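PDB 4M7U: dihydrofolate reductase from Enterococcus faecalis, which probably catalyses the NADPH-dependent reduction of 7,8-dihydrofolate to tetrahydrofolate, a key step in folate metabolism needed to make glycine, purines and DNA precursors. Local coordinates for residues T54-G59 against P75-E80; H86-I91 against F111-P116. All blocks are in the same frame, centred on the assembly; numbering follows the deposited sequence.

Contact 1: T54-G59 against P75-E80. With NAP (NADP nicotinamide-adenine-dinucleotide phosphate), chain B.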
ATOM      1  N   THR A  54       6.353   7.852  -4.258  1.00 17.22           N
ATOM      2  CA  THR A  54       4.921   7.622  -4.442  1.00 12.70           C
ATOM      3  C   THR A  54       4.110   8.822  -3.965  1.00 14.32           C
ATOM      4  O   THR A  54       3.166   9.252  -4.632  1.00 23.91           O
ATOM      5  CB  THR A  54       4.466   6.361  -3.664  1.00 17.09           C
ATOM      6  OG1 THR A  54       5.107   5.211  -4.220  1.00 19.03           O
ATOM      7  CG2 THR A  54       2.970   6.170  -3.738  1.00 15.87           C
ATOM      8  N   PHE A  55       4.474   9.358  -2.801  1.00 18.16           N
ATOM      9  CA  PHE A  55       3.786  10.523  -2.262  1.00 13.00           C
ATOM     10  C   PHE A  55       3.837  11.677  -3.261  1.00 24.80           C
ATOM     11  O   PHE A  55       2.823  12.317  -3.552  1.00 19.83           O
ATOM     12  CB  PHE A  55       4.419  10.966  -0.951  1.00 15.82           C
ATOM     13  CG  PHE A  55       3.774  12.189  -0.357  1.00 19.99           C
ATOM     14  CD1 PHE A  55       2.439  12.167   0.021  1.00 16.29           C
ATOM     15  CD2 PHE A  55       4.497  13.362  -0.179  1.00 15.97           C
ATOM     16  CE1 PHE A  55       1.837  13.296   0.573  1.00 27.54           C
ATOM     17  CE2 PHE A  55       3.900  14.480   0.366  1.00 18.48           C
ATOM     18  CZ  PHE A  55       2.572  14.449   0.742  1.00 22.39           C
ATOM     19  N   GLU A  56       5.022  11.936  -3.791  1.00 21.55           N
ATOM     20  CA  GLU A  56       5.182  13.021  -4.742  1.00 23.39           C
ATOM     21  C   GLU A  56       4.475  12.706  -6.075  1.00 28.54           C
ATOM     22  O   GLU A  56       3.975  13.605  -6.740  1.00 23.35           O
ATOM     23  CB  GLU A  56       6.670  13.360  -4.909  1.00 19.74           C
ATOM     24  CG  GLU A  56       7.293  13.787  -3.581  1.00 19.05           C
ATOM     25  CD  GLU A  56       8.757  14.176  -3.683  1.00 20.50           C
ATOM     26  OE1 GLU A  56       9.442  13.728  -4.631  1.00 22.11           O
ATOM     27  OE2 GLU A  56       9.227  14.937  -2.796  1.00 25.91           O
ATOM     28  N   GLY A  57       4.401  11.428  -6.444  1.00 25.66           N
ATOM     29  CA  GLY A  57       3.644  11.033  -7.620  1.00 24.33           C
ATOM     30  C   GLY A  57       2.161  11.355  -7.509  1.00 23.61           C
ATOM     31  O   GLY A  57       1.475  11.462  -8.520  1.00 33.11           O
ATOM     32  N   MET A  58       1.677  11.500  -6.276  1.00 26.31           N
ATOM     33  CA  MET A  58       0.287  11.845  -5.985  1.00 31.54           C
ATOM     34  C   MET A  58       0.120  13.360  -5.835  1.00 40.24           C
ATOM     35  O   MET A  58      -0.881  13.830  -5.290  1.00 37.74           O
ATOM     36  CB  MET A  58      -0.162  11.190  -4.664  1.00 27.61           C
ATOM     37  CG  MET A  58      -0.194   9.664  -4.638  1.00 49.02           C
ATOM     38  SD  MET A  58      -0.806   9.010  -3.051  1.00 50.60           S
ATOM     39  CE  MET A  58      -2.571   8.847  -3.365  1.00 39.26           C
ATOM     40  N   GLY A  59       1.110  14.123  -6.282  1.00 40.26           N
ATOM     41  CA  GLY A  59       1.051  15.569  -6.161  1.00 41.49           C
ATOM     42  C   GLY A  59       1.130  16.064  -4.728  1.00 45.32           C
ATOM     43  O   GLY A  59       0.611  17.141  -4.407  1.00 45.79           O
ATOM     44  N   PRO A  75      16.064  14.623   6.577  1.00 16.54           N
ATOM     45  CA  PRO A  75      15.642  15.082   7.912  1.00 19.80           C
ATOM     46  C   PRO A  75      14.761  16.315   7.845  1.00 17.05           C
ATOM     47  O   PRO A  75      14.027  16.606   8.793  1.00 18.43           O
ATOM     48  CB  PRO A  75      16.958  15.492   8.590  1.00 16.12           C
ATOM     49  CG  PRO A  75      18.043  14.988   7.710  1.00 23.99           C
ATOM     50  CD  PRO A  75      17.491  14.875   6.334  1.00 19.38           C
ATOM     51  N   ASP A  76      14.861  17.049   6.742  1.00 24.33           N
ATOM     52  CA  ASP A  76      14.176  18.324   6.617  1.00 21.91           C
ATOM     53  C   ASP A  76      12.934  18.257   5.737  1.00 32.21           C
ATOM     54  O   ASP A  76      12.309  19.277   5.463  1.00 30.94           O
ATOM     55  CB  ASP A  76      15.137  19.368   6.056  1.00 25.97           C
ATOM     56  CG  ASP A  76      16.335  19.577   6.948  1.00 23.55           C
ATOM     57  OD1 ASP A  76      16.155  19.505   8.182  1.00 19.65           O
ATOM     58  OD2 ASP A  76      17.450  19.794   6.421  1.00 31.63           O
ATOM     59  N   TYR A  77      12.568  17.062   5.292  1.00 24.37           N
ATOM     60  CA  TYR A  77      11.442  16.961   4.384  1.00 17.52           C
ATOM     61  C   TYR A  77      10.155  17.331   5.105  1.00 30.80           C
ATOM     62  O   TYR A  77       9.817  16.750   6.144  1.00 29.70           O
ATOM     63  CB  TYR A  77      11.330  15.548   3.825  1.00 18.50           C
ATOM     64  CG  TYR A  77      10.391  15.440   2.651  1.00 17.84           C
ATOM     65  CD1 TYR A  77      10.841  15.686   1.360  1.00 19.13           C
ATOM     66  CD2 TYR A  77       9.064  15.094   2.831  1.00 16.91           C
ATOM     67  CE1 TYR A  77       9.991  15.585   0.280  1.00 19.79           C
ATOM     68  CE2 TYR A  77       8.196  14.986   1.754  1.00 16.58           C
ATOM     69  CZ  TYR A  77       8.662  15.233   0.487  1.00 15.35           C
ATOM     70  OH  TYR A  77       7.810  15.129  -0.590  1.00 16.58           O
ATOM     71  N   GLN A  78       9.437  18.311   4.572  1.00 27.58           N
ATOM     72  CA  GLN A  78       8.079  18.533   5.056  1.00 31.82           C
ATOM     73  C   GLN A  78       7.106  18.690   3.896  1.00 34.32           C
ATOM     74  O   GLN A  78       7.466  19.147   2.809  1.00 21.11           O
ATOM     75  CB  GLN A  78       7.981  19.701   6.056  1.00 34.06           C
ATOM     76  CG  GLN A  78       8.543  19.409   7.463  1.00 35.27           C
ATOM     77  CD  GLN A  78       7.903  18.189   8.133  1.00 31.16           C
ATOM     78  OE1 GLN A  78       6.737  17.874   7.894  1.00 44.12           O
ATOM     79  NE2 GLN A  78       8.682  17.489   8.962  1.00 47.87           N
ATOM     80  N   ALA A  79       5.881  18.245   4.135  1.00 31.12           N
ATOM     81  CA  ALA A  79       4.826  18.324   3.158  1.00 41.42           C
ATOM     82  C   ALA A  79       3.578  18.766   3.900  1.00 42.24           C
ATOM     83  O   ALA A  79       3.593  18.917   5.125  1.00 35.48           O
ATOM     84  CB  ALA A  79       4.611  16.979   2.513  1.00 33.59           C
ATOM     85  N   GLU A  80       2.494  18.970   3.167  1.00 41.91           N
ATOM     86  CA  GLU A  80       1.277  19.443   3.800  1.00 52.62           C
ATOM     87  C   GLU A  80       0.432  18.290   4.323  1.00 28.59           C
ATOM     88  O   GLU A  80       0.109  17.366   3.579  1.00 35.12           O
ATOM     89  CB  GLU A  80       0.472  20.320   2.832  1.00 59.60           C
ATOM     90  CG  GLU A  80       1.264  21.518   2.279  1.00 72.26           C
ATOM     91  CD  GLU A  80       1.923  22.361   3.369  1.00 59.44           C
ATOM     92  OE1 GLU A  80       1.252  22.669   4.384  1.00 59.70           O
ATOM     93  OE2 GLU A  80       3.117  22.713   3.212  1.00 54.62           O
TER
HETATM   94  PA  NAP B 201       8.835   4.592  -3.180  0.61 21.34           P
HETATM   95  O1A NAP B 201       8.957   3.219  -2.448  0.61 13.92           O
HETATM   96  O2A NAP B 201       7.408   5.107  -3.193  0.61 14.61           O
HETATM   97  O5B NAP B 201       9.692   5.661  -2.422  0.61 20.41           O
HETATM   98  C5B NAP B 201      11.065   5.465  -2.248  0.61 15.59           C
HETATM   99  C4B NAP B 201      11.630   6.450  -1.274  0.61 17.63           C
HETATM  100  O4B NAP B 201      11.006   6.435   0.087  0.61 19.58           O
HETATM  101  C3B NAP B 201      13.119   6.601  -1.077  0.61 20.03           C
HETATM  102  O3B NAP B 201      13.932   7.058  -2.092  0.61 18.73           O
HETATM  103  C2B NAP B 201      13.187   7.276   0.241  0.39 17.68           C
HETATM  104  O2B NAP B 201      13.075   8.650   0.309  0.39 19.54           O
HETATM  105  C1B NAP B 201      12.200   6.388   0.967  0.61 18.56           C
HETATM  106  N9A NAP B 201      12.329   5.332   1.923  0.61 20.83           N
HETATM  107  C8A NAP B 201      12.007   4.060   1.686  0.61 19.07           C
HETATM  108  N7A NAP B 201      12.442   3.299   2.810  0.39 21.95           N
HETATM  109  C5A NAP B 201      13.064   4.169   3.708  0.39 22.76           C
HETATM  110  C6A NAP B 201      13.664   3.946   4.954  0.39 20.95           C
HETATM  111  N6A NAP B 201      13.702   2.615   5.502  0.61 16.74           N
HETATM  112  N1A NAP B 201      14.185   4.984   5.602  0.61 22.39           N
HETATM  113  C2A NAP B 201      14.139   6.252   5.080  0.39 18.35           C
HETATM  114  N3A NAP B 201      13.544   6.475   3.840  0.39 19.02           N
HETATM  115  C4A NAP B 201      13.022   5.423   3.191  0.39 21.53           C
HETATM  116  O3  NAP B 201       9.412   4.528  -4.650  0.61 20.89           O
HETATM  117  PN  NAP B 201       9.508   3.227  -5.553  0.61 20.82           P
HETATM  118  O1N NAP B 201      10.597   2.267  -4.979  0.61 28.82           O
HETATM  119  O2N NAP B 201       8.190   2.490  -5.654  0.61 17.80           O
HETATM  120  O5D NAP B 201       9.875   3.767  -6.995  0.61 26.98           O
HETATM  121  C5D NAP B 201       9.445   5.069  -7.315  0.61 21.65           C
HETATM  122  C4D NAP B 201      10.270   5.866  -8.309  0.61 31.70           C
HETATM  123  O4D NAP B 201      11.520   5.286  -8.855  0.61 28.70           O
HETATM  124  C3D NAP B 201       9.594   6.616  -9.457  0.61 20.25           C
HETATM  125  O3D NAP B 201       9.587   7.944  -9.461  0.61 38.17           O
HETATM  126  C2D NAP B 201      10.100   5.948 -10.704  0.61 24.92           C
HETATM  127  O2D NAP B 201      10.056   6.586 -11.927  0.61 32.32           O
HETATM  128  C1D NAP B 201      11.382   5.240 -10.316  0.61 31.99           C
HETATM  129  N1N NAP B 201      12.032   4.188 -11.059  0.61 37.40           N
HETATM  130  C2N NAP B 201      12.573   4.275 -12.406  0.61 28.53           C
HETATM  131  C3N NAP B 201      13.344   3.094 -13.008  0.61 29.83           C
HETATM  132  C7N NAP B 201      14.402   3.428 -13.996  0.61 27.26           C
HETATM  133  O7N NAP B 201      15.089   4.422 -13.797  0.61 31.84           O
HETATM  134  N7N NAP B 201      14.334   2.879 -15.311  0.61 23.51           N
HETATM  135  C4N NAP B 201      13.257   1.687 -12.365  0.61 33.30           C
HETATM  136  C5N NAP B 201      12.396   1.636 -11.073  0.61 30.05           C
HETATM  137  C6N NAP B 201      11.677   2.889 -10.540  0.61 33.81           C
HETATM  138  P2B NAP B 201      14.387   9.500   0.148  0.61 19.40           P
HETATM  139  O1X NAP B 201      15.020   9.211  -1.253  0.61 16.71           O
HETATM  140  O2X NAP B 201      13.988  11.006   0.214  0.39 20.91           O
HETATM  141  O3X NAP B 201      15.353   9.117   1.245  0.61 16.59           O
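Y77 reaches out of the 75-80 loop and lays the edge of its ring and its hydroxyl against two side chains of helix 52-57, F55 and E56. The phenol hydroxyl donates a hydrogen bond to the carboxylate: Y77 OH lies 2.6 Å from E56 OE2. It meets that oxygen on its anti side, only slightly out of the carboxylate plane, and the ring is turned 39° from that plane. With CG anti to its backbone N (chi1 -167°), Y77 is aimed at the helix, and E56, stretched out beyond CG, reaches back to it from there. The other carboxylate oxygen of E56 makes a salt bridge to R52, so the glutamate is held from two sides and in turn probably steadies an arginine that binds the cofactor. The F55 ring presents an edge to the loop: Y77 OH lies in the ring plane, 3.8 Å from F55 CD2, while A79 CB packs against the same rim, 3.4 Å from F55 CE2. The small alanine lets the loop backbone come close to this large ring, which V82 and C60 also touch. T54, one residue before F55, faces the cofactor instead, giving its backbone N and its OG1 to NAP O2A, at 3.1 Å and 2.5 Å. The helix then closes in a Schellman motif, with G59 supplying the positive phi. Such a short helix, following strand 47-51 and gripping the cofactor's diphosphate with its N-terminal turn, is characteristic of the dihydrofolate reductase fold.

Contact 2: H86-I91 against F111-P116. With NAP (NADP nicotinamide-adenine-dinucleotide phosphate), chain B.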
ATOM      1  N   HIS A  86      11.493   8.596   9.203  1.00 12.38           N
ATOM      2  CA  HIS A  86      12.797   8.438   8.557  1.00 15.85           C
ATOM      3  C   HIS A  86      13.417   7.048   8.644  1.00 13.43           C
ATOM      4  O   HIS A  86      14.595   6.875   8.337  1.00 17.76           O
ATOM      5  CB  HIS A  86      13.782   9.472   9.109  1.00 15.89           C
ATOM      6  CG  HIS A  86      13.261  10.872   9.085  1.00 17.17           C
ATOM      7  ND1 HIS A  86      13.299  11.661   7.958  1.00 15.27           N
ATOM      8  CD2 HIS A  86      12.679  11.623  10.054  1.00 17.31           C
ATOM      9  CE1 HIS A  86      12.771  12.840   8.231  1.00 13.30           C
ATOM     10  NE2 HIS A  86      12.388  12.845   9.490  1.00 13.45           N
ATOM     11  N   SER A  87      12.637   6.061   9.062  1.00 13.87           N
ATOM     12  CA  SER A  87      13.149   4.702   9.135  1.00 13.34           C
ATOM     13  C   SER A  87      12.022   3.709   9.323  1.00 15.05           C
ATOM     14  O   SER A  87      10.933   4.063   9.799  1.00 12.86           O
ATOM     15  CB  SER A  87      14.147   4.553  10.279  1.00 12.33           C
ATOM     16  OG  SER A  87      13.492   4.667  11.527  1.00 17.67           O
ATOM     17  N   VAL A  88      12.307   2.468   8.940  1.00 15.23           N
ATOM     18  CA  VAL A  88      11.414   1.345   9.164  1.00 17.84           C
ATOM     19  C   VAL A  88      11.111   1.207  10.642  1.00 20.18           C
ATOM     20  O   VAL A  88       9.949   1.033  11.023  1.00 20.30           O
ATOM     21  CB  VAL A  88      12.031   0.038   8.645  1.00 16.88           C
ATOM     22  CG1 VAL A  88      11.251  -1.169   9.150  1.00 20.45           C
ATOM     23  CG2 VAL A  88      12.050   0.051   7.134  1.00 16.07           C
ATOM     24  N   GLU A  89      12.147   1.314  11.472  1.00 19.26           N
ATOM     25  CA  GLU A  89      11.980   1.195  12.923  1.00 24.48           C
ATOM     26  C   GLU A  89      10.938   2.190  13.416  1.00 16.72           C
ATOM     27  O   GLU A  89      10.024   1.821  14.155  1.00 17.56           O
ATOM     28  CB  GLU A  89      13.309   1.392  13.667  1.00 19.82           C
ATOM     29  CG  GLU A  89      14.394   0.361  13.322  1.00 30.30           C
ATOM     30  CD  GLU A  89      14.989   0.549  11.919  1.00 40.49           C
ATOM     31  OE1 GLU A  89      15.134   1.709  11.472  1.00 37.24           O
ATOM     32  OE2 GLU A  89      15.303  -0.462  11.255  1.00 43.75           O
ATOM     33  N   GLU A  90      11.063   3.438  12.963  1.00 16.72           N
ATOM     34  CA  GLU A  90      10.154   4.515  13.349  1.00 15.66           C
ATOM     35  C   GLU A  90       8.713   4.199  12.942  1.00 19.43           C
ATOM     36  O   GLU A  90       7.789   4.415  13.728  1.00 19.44           O
ATOM     37  CB  GLU A  90      10.615   5.841  12.722  1.00 15.86           C
ATOM     38  CG  GLU A  90      10.273   7.094  13.524  1.00 30.29           C
ATOM     39  CD  GLU A  90      10.678   8.387  12.803  1.00 35.67           C
ATOM     40  OE1 GLU A  90      11.623   8.348  11.984  1.00 20.73           O
ATOM     41  OE2 GLU A  90      10.040   9.444  13.040  1.00 34.38           O
ATOM     42  N   ILE A  91       8.526   3.683  11.723  1.00 18.80           N
ATOM     43  CA  ILE A  91       7.212   3.230  11.259  1.00 14.82           C
ATOM     44  C   ILE A  91       6.673   2.136  12.185  1.00 14.21           C
ATOM     45  O   ILE A  91       5.518   2.174  12.604  1.00 14.20           O
ATOM     46  CB  ILE A  91       7.267   2.657   9.819  1.00 13.71           C
ATOM     47  CG1 ILE A  91       7.691   3.727   8.805  1.00 16.18           C
ATOM     48  CG2 ILE A  91       5.912   2.051   9.423  1.00 13.92           C
ATOM     49  CD1 ILE A  91       6.730   4.896   8.695  1.00 15.16           C
ATOM     50  N   PHE A 111       7.362  -1.451   0.018  1.00 14.41           N
ATOM     51  CA  PHE A 111       6.784  -2.815   0.056  1.00 12.68           C
ATOM     52  C   PHE A 111       7.819  -3.890   0.429  1.00 15.03           C
ATOM     53  O   PHE A 111       7.593  -4.716   1.318  1.00 11.66           O
ATOM     54  CB  PHE A 111       6.166  -3.167  -1.300  1.00 11.26           C
ATOM     55  CG  PHE A 111       4.820  -2.541  -1.546  1.00  9.57           C
ATOM     56  CD1 PHE A 111       3.859  -2.488  -0.545  1.00 13.78           C
ATOM     57  CD2 PHE A 111       4.504  -2.034  -2.798  1.00 14.53           C
ATOM     58  CE1 PHE A 111       2.599  -1.916  -0.793  1.00  9.63           C
ATOM     59  CE2 PHE A 111       3.260  -1.468  -3.054  1.00  9.13           C
ATOM     60  CZ  PHE A 111       2.308  -1.405  -2.042  1.00  9.96           C
ATOM     61  N   LYS A 112       8.959  -3.871  -0.256  1.00 16.83           N
ATOM     62  CA  LYS A 112      10.032  -4.836  -0.007  1.00 20.31           C
ATOM     63  C   LYS A 112      10.543  -4.797   1.445  1.00 16.71           C
ATOM     64  O   LYS A 112      10.871  -5.833   2.013  1.00 15.88           O
ATOM     65  CB  LYS A 112      11.186  -4.576  -0.973  1.00 18.22           C
ATOM     66  CG  LYS A 112      12.196  -5.705  -1.100  1.00 20.42           C
ATOM     67  CD  LYS A 112      13.412  -5.231  -1.894  1.00 22.67           C
ATOM     68  CE  LYS A 112      13.796  -6.229  -2.973  1.00 35.07           C
ATOM     69  NZ  LYS A 112      14.148  -7.547  -2.389  1.00 40.95           N
ATOM     70  N   GLU A 113      10.604  -3.606   2.043  1.00 12.25           N
ATOM     71  CA  GLU A 113      11.094  -3.466   3.418  1.00 12.50           C
ATOM     72  C   GLU A 113      10.081  -3.834   4.458  1.00 14.79           C
ATOM     73  O   GLU A 113      10.439  -4.300   5.535  1.00 19.77           O
ATOM     74  CB  GLU A 113      11.413  -2.008   3.725  1.00 14.61           C
ATOM     75  CG  GLU A 113      12.455  -1.394   2.901  1.00 19.48           C
ATOM     76  CD  GLU A 113      12.524   0.076   3.188  1.00 27.41           C
ATOM     77  OE1 GLU A 113      11.446   0.732   3.190  1.00 21.61           O
ATOM     78  OE2 GLU A 113      13.647   0.556   3.449  1.00 34.18           O
ATOM     79  N   LEU A 114       8.815  -3.557   4.170  1.00 16.28           N
ATOM     80  CA  LEU A 114       7.798  -3.591   5.219  1.00 14.06           C
ATOM     81  C   LEU A 114       6.859  -4.782   5.111  1.00 14.67           C
ATOM     82  O   LEU A 114       6.211  -5.155   6.092  1.00 14.86           O
ATOM     83  CB  LEU A 114       7.029  -2.260   5.264  1.00 12.50           C
ATOM     84  CG  LEU A 114       7.817  -1.196   6.054  1.00 14.60           C
ATOM     85  CD1 LEU A 114       7.290   0.205   5.804  1.00 18.75           C
ATOM     86  CD2 LEU A 114       7.733  -1.522   7.538  1.00 17.92           C
ATOM     87  N   ILE A 115       6.787  -5.389   3.931  1.00 15.16           N
ATOM     88  CA  ILE A 115       6.006  -6.623   3.808  1.00 14.68           C
ATOM     89  C   ILE A 115       6.428  -7.722   4.805  1.00 12.54           C
ATOM     90  O   ILE A 115       5.557  -8.384   5.363  1.00 12.52           O
ATOM     91  CB  ILE A 115       5.874  -7.114   2.347  1.00 12.15           C
ATOM     92  CG1 ILE A 115       4.809  -6.264   1.646  1.00 11.79           C
ATOM     93  CG2 ILE A 115       5.500  -8.596   2.291  1.00 17.71           C
ATOM     94  CD1 ILE A 115       4.485  -6.668   0.245  1.00 16.20           C
ATOM     95  N   PRO A 116       7.748  -7.881   5.084  1.00 13.70           N
ATOM     96  CA  PRO A 116       8.100  -8.845   6.143  1.00 19.06           C
ATOM     97  C   PRO A 116       7.441  -8.567   7.506  1.00 19.89           C
ATOM     98  O   PRO A 116       7.334  -9.498   8.301  1.00 23.94           O
ATOM     99  CB  PRO A 116       9.621  -8.695   6.255  1.00 13.23           C
ATOM    100  CG  PRO A 116      10.042  -8.343   4.857  1.00 15.23           C
ATOM    101  CD  PRO A 116       8.957  -7.390   4.388  1.00 15.51           C
TER
HETATM  102  PA  NAP B 201       8.835   4.592  -3.180  0.61 21.34           P
HETATM  103  O1A NAP B 201       8.957   3.219  -2.448  0.61 13.92           O
HETATM  104  O2A NAP B 201       7.408   5.107  -3.193  0.61 14.61           O
HETATM  105  O5B NAP B 201       9.692   5.661  -2.422  0.61 20.41           O
HETATM  106  C5B NAP B 201      11.065   5.465  -2.248  0.61 15.59           C
HETATM  107  C4B NAP B 201      11.630   6.450  -1.274  0.61 17.63           C
HETATM  108  O4B NAP B 201      11.006   6.435   0.087  0.61 19.58           O
HETATM  109  C3B NAP B 201      13.119   6.601  -1.077  0.61 20.03           C
HETATM  110  O3B NAP B 201      13.932   7.058  -2.092  0.61 18.73           O
HETATM  111  C2B NAP B 201      13.187   7.276   0.241  0.39 17.68           C
HETATM  112  O2B NAP B 201      13.075   8.650   0.309  0.39 19.54           O
HETATM  113  C1B NAP B 201      12.200   6.388   0.967  0.61 18.56           C
HETATM  114  N9A NAP B 201      12.329   5.332   1.923  0.61 20.83           N
HETATM  115  C8A NAP B 201      12.007   4.060   1.686  0.61 19.07           C
HETATM  116  N7A NAP B 201      12.442   3.299   2.810  0.39 21.95           N
HETATM  117  C5A NAP B 201      13.064   4.169   3.708  0.39 22.76           C
HETATM  118  C6A NAP B 201      13.664   3.946   4.954  0.39 20.95           C
HETATM  119  N6A NAP B 201      13.702   2.615   5.502  0.61 16.74           N
HETATM  120  N1A NAP B 201      14.185   4.984   5.602  0.61 22.39           N
HETATM  121  C2A NAP B 201      14.139   6.252   5.080  0.39 18.35           C
HETATM  122  N3A NAP B 201      13.544   6.475   3.840  0.39 19.02           N
HETATM  123  C4A NAP B 201      13.022   5.423   3.191  0.39 21.53           C
HETATM  124  O3  NAP B 201       9.412   4.528  -4.650  0.61 20.89           O
HETATM  125  PN  NAP B 201       9.508   3.227  -5.553  0.61 20.82           P
HETATM  126  O1N NAP B 201      10.597   2.267  -4.979  0.61 28.82           O
HETATM  127  O2N NAP B 201       8.190   2.490  -5.654  0.61 17.80           O
HETATM  128  O5D NAP B 201       9.875   3.767  -6.995  0.61 26.98           O
HETATM  129  C5D NAP B 201       9.445   5.069  -7.315  0.61 21.65           C
HETATM  130  C4D NAP B 201      10.270   5.866  -8.309  0.61 31.70           C
HETATM  131  O4D NAP B 201      11.520   5.286  -8.855  0.61 28.70           O
HETATM  132  C3D NAP B 201       9.594   6.616  -9.457  0.61 20.25           C
HETATM  133  O3D NAP B 201       9.587   7.944  -9.461  0.61 38.17           O
HETATM  134  C2D NAP B 201      10.100   5.948 -10.704  0.61 24.92           C
HETATM  135  O2D NAP B 201      10.056   6.586 -11.927  0.61 32.32           O
HETATM  136  C1D NAP B 201      11.382   5.240 -10.316  0.61 31.99           C
HETATM  137  N1N NAP B 201      12.032   4.188 -11.059  0.61 37.40           N
HETATM  138  C2N NAP B 201      12.573   4.275 -12.406  0.61 28.53           C
HETATM  139  C3N NAP B 201      13.344   3.094 -13.008  0.61 29.83           C
HETATM  140  C7N NAP B 201      14.402   3.428 -13.996  0.61 27.26           C
HETATM  141  O7N NAP B 201      15.089   4.422 -13.797  0.61 31.84           O
HETATM  142  N7N NAP B 201      14.334   2.879 -15.311  0.61 23.51           N
HETATM  143  C4N NAP B 201      13.257   1.687 -12.365  0.61 33.30           C
HETATM  144  C5N NAP B 201      12.396   1.636 -11.073  0.61 30.05           C
HETATM  145  C6N NAP B 201      11.677   2.889 -10.540  0.61 33.81           C
HETATM  146  P2B NAP B 201      14.387   9.500   0.148  0.61 19.40           P
HETATM  147  O1X NAP B 201      15.020   9.211  -1.253  0.61 16.71           O
HETATM  148  O2X NAP B 201      13.988  11.006   0.214  0.39 20.91           O
HETATM  149  O3X NAP B 201      15.353   9.117   1.245  0.61 16.59           O
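V88 sets a methyl over one face of the E113 carboxylate, V88 CG2 standing 4.0 Å from E113 CD almost straight above it. The oxygens of E113 point at the edge of the cofactor's adenine: the amino group NAP N6A donates to E113 OE2 at 2.9 Å, and E113 OE1 lies 2.8 Å from NAP N7A, an approach that a shared proton might ease. V88 CG2 also reaches that rim of the base, 3.5 Å from NAP N6A, and H86 O comes to 3.3 Å from NAP C2A. A branched valine suits the place because its two methyls serve two partners. A chi1 of 167° swings CG1 away from the backbone N and toward L114, V88 CG1 lying 3.9 Å from L114 CD2 with the two side chains antiparallel. Deeper in, I91 CG2 packs 4.3 Å from L114 CD1, and both residues continue onto the sheet, I91 on I69 and L71, L114 on I104. S87 caps the first helix, its OG accepting from E90 N at 3.1 Å. Two helices joined by aliphatic side chains and meeting the adenine's edge, not its faces, form the rim of the adenine end of this reductase's NADP site.

Contact 1 and contact 2 serve different portions of one NADP molecule: 54-59 holds the diphosphate through T54, whereas 86-91 and 111-116 border the adenine. Their centres lie about 17 Å apart, yet the two meet at one point, where P75 CA packs 3.7 Å from H86 CE1. T72 strengthens the tie: its carbonyl oxygen is hydrogen-bonded to H86 ND1, its side chain touches Y77, and its OG1 bonds to the cofactor. In sequence the two follow one another, strand 83-85 leading from the 75-80 loop to 86-91. R52 and S73, next to contact 1, and G107 and S108, at the start of helix 108-114, add further hydrogen bonds to NADP.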